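ApRick protease (Rickettsia conorii, PDB 5C9D) is a retropepsin-like aspartic protease that probably cleaves peptide bonds as an endopeptidase, seen here as the protease domain of a longer, probably membrane-bound protein. Local coordinates at residues B[35-40]-B[57-62]. Residues are numbered along the deposited sequence; the frame is centred on the assembly and turned at random.
Sequences ASDIAL and YTRTYL
The carboxylate of Asp37 meets a partner at each oxygen: OD2 forms a long salt bridge with NH1 of Arg59, 3.5 Å away, while OD1 accepts a hydrogen bond from Ser36 OG at 3.2 Å. The two partners use the acid differently. Arg59 offers the edge of its guanidinium, with OD2 lying near that plane and the carboxylate turned 34° against it; the serine hydroxyl comes from above the carboxylate plane. A long, flexible arginine suits the span between two strands that do not pair with each other, and a bend at chi3 (56°) brings its charged end round to the acid, placing a positive charge beside a buried carboxylate. The phenol oxygen of Tyr61 lies 3.6 Å from Ser36 OG, at the edge of the same guanidinium. Serine is short enough to serve the acid from the preceding residue while facing this phenol. Arg59 and Tyr61 thus reach from strand 59-63 to the loop that follows Asp32, the aspartate of the Asp-Thr-Gly signature and probably catalytic as in retropepsins, and leads into strand 38-41. Strand 59-63 is the first arm of a hairpin with strand 66-79, and His90 of strand 83-92, the parallel neighbour of strand 38-41, touches side chains of both segments: Asp37, Ala39 and Arg59, while its ring meets that of Tyr61.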
loop_
_atom_site.group_PDB
_atom_site.type_symbol
_atom_site.label_atom_id
_atom_site.label_comp_id
_atom_site.label_asym_id
_atom_site.label_seq_id
_atom_site.Cartn_x
_atom_site.Cartn_y
_atom_site.Cartn_z
ATOM N N ALA B 35 2.976 12.067 -17.154
ATOM C CA ALA B 35 4.070 12.197 -16.195
ATOM C C ALA B 35 5.061 11.061 -16.361
ATOM O O ALA B 35 4.674 9.918 -16.608
ATOM C CB ALA B 35 3.533 12.234 -14.773
ATOM N N SER B 36 6.336 11.398 -16.202
ATOM C CA SER B 36 7.459 10.511 -16.517
ATOM C C SER B 36 7.780 9.555 -15.368
ATOM O O SER B 36 8.304 8.449 -15.548
ATOM C CB SER B 36 8.686 11.376 -16.839
ATOM O OG SER B 36 8.701 12.566 -16.045
ATOM N N ASP B 37 7.456 10.005 -14.173
ATOM C CA ASP B 37 7.799 9.290 -12.968
ATOM C C ASP B 37 6.850 9.800 -11.873
ATOM O O ASP B 37 5.781 10.334 -12.196
ATOM C CB ASP B 37 9.281 9.529 -12.661
ATOM C CG ASP B 37 9.632 11.020 -12.532
ATOM O OD1 ASP B 37 8.789 11.886 -12.896
ATOM O OD2 ASP B 37 10.760 11.323 -12.060
ATOM N N ILE B 38 7.231 9.675 -10.604
ATOM C CA ILE B 38 6.341 10.020 -9.493
ATOM C C ILE B 38 6.644 11.405 -8.932
ATOM O O ILE B 38 7.581 11.596 -8.148
ATOM C CB ILE B 38 6.415 8.916 -8.424
ATOM C CG1 ILE B 38 5.730 7.660 -8.991
ATOM C CG2 ILE B 38 5.762 9.363 -7.120
ATOM C CD1 ILE B 38 5.897 6.427 -8.150
ATOM N N ALA B 39 5.841 12.375 -9.335
ATOM C CA ALA B 39 6.138 13.769 -9.006
ATOM C C ALA B 39 5.558 14.133 -7.649
ATOM O O ALA B 39 4.341 14.284 -7.499
ATOM C CB ALA B 39 5.585 14.679 -10.076
ATOM N N LEU B 40 6.425 14.271 -6.658
ATOM C CA LEU B 40 5.967 14.595 -5.310
ATOM C C LEU B 40 5.804 16.080 -5.060
ATOM O O LEU B 40 6.741 16.855 -5.238
ATOM C CB LEU B 40 6.899 14.004 -4.269
ATOM C CG LEU B 40 6.638 12.506 -4.104
ATOM C CD1 LEU B 40 7.626 11.935 -3.102
ATOM C CD2 LEU B 40 5.185 12.231 -3.688
ATOM N N TYR B 57 18.149 20.176 -6.074
ATOM C CA TYR B 57 17.194 20.554 -7.115
ATOM C C TYR B 57 17.912 20.674 -8.478
ATOM O O TYR B 57 18.112 21.778 -8.976
ATOM C CB TYR B 57 16.463 21.853 -6.702
ATOM C CG TYR B 57 15.555 21.629 -5.503
ATOM C CD1 TYR B 57 16.025 21.768 -4.193
ATOM C CD2 TYR B 57 14.237 21.223 -5.680
ATOM C CE1 TYR B 57 15.194 21.523 -3.098
ATOM C CE2 TYR B 57 13.395 20.994 -4.600
ATOM C CZ TYR B 57 13.869 21.137 -3.321
ATOM O OH TYR B 57 12.990 20.874 -2.286
ATOM N N THR B 58 18.268 19.517 -9.059
ATOM C CA THR B 58 19.079 19.387 -10.292
ATOM C C THR B 58 18.289 19.461 -11.658
ATOM O O THR B 58 18.894 19.549 -12.748
ATOM C CB THR B 58 19.916 18.064 -10.254
ATOM O OG1 THR B 58 19.078 16.909 -10.426
ATOM C CG2 THR B 58 20.631 17.906 -8.931
ATOM N N ARG B 59 16.957 19.443 -11.582
ATOM C CA ARG B 59 16.070 19.427 -12.755
ATOM C C ARG B 59 15.210 20.675 -12.788
ATOM O O ARG B 59 15.028 21.297 -11.758
ATOM C CB ARG B 59 15.164 18.173 -12.725
ATOM C CG ARG B 59 15.795 16.969 -13.427
ATOM C CD ARG B 59 14.918 15.745 -13.368
ATOM N NE ARG B 59 13.597 16.019 -13.924
ATOM C CZ ARG B 59 12.517 15.278 -13.708
ATOM N NH1 ARG B 59 12.572 14.191 -12.941
ATOM N NH2 ARG B 59 11.373 15.637 -14.267
ATOM N N THR B 60 14.676 21.013 -13.969
ATOM C CA THR B 60 13.826 22.216 -14.181
ATOM C C THR B 60 12.725 21.977 -15.225
ATOM O O THR B 60 12.994 21.952 -16.436
ATOM C CB THR B 60 14.676 23.433 -14.620
ATOM O OG1 THR B 60 15.493 23.820 -13.525
ATOM C CG2 THR B 60 13.831 24.613 -15.037
ATOM N N TYR B 61 11.499 21.797 -14.728
ATOM C CA TYR B 61 10.308 21.936 -15.536
ATOM C C TYR B 61 10.116 23.409 -15.805
ATOM O O TYR B 61 10.041 24.188 -14.849
ATOM C CB TYR B 61 9.089 21.443 -14.775
ATOM C CG TYR B 61 8.988 19.959 -14.672
ATOM C CD1 TYR B 61 9.685 19.256 -13.689
ATOM C CD2 TYR B 61 8.186 19.243 -15.566
ATOM C CE1 TYR B 61 9.577 17.877 -13.595
ATOM C CE2 TYR B 61 8.075 17.862 -15.487
ATOM C CZ TYR B 61 8.766 17.178 -14.502
ATOM O OH TYR B 61 8.638 15.800 -14.441
ATOM N N LEU B 62 10.038 23.796 -17.084
ATOM C CA LEU B 62 9.723 25.189 -17.466
ATOM C C LEU B 62 8.293 25.233 -17.981
ATOM O O LEU B 62 7.992 24.561 -18.950
ATOM C CB LEU B 62 10.692 25.713 -18.556
ATOM C CG LEU B 62 12.172 25.688 -18.206
ATOM C CD1 LEU B 62 12.971 26.072 -19.422
ATOM C CD2 LEU B 62 12.431 26.642 -17.079
#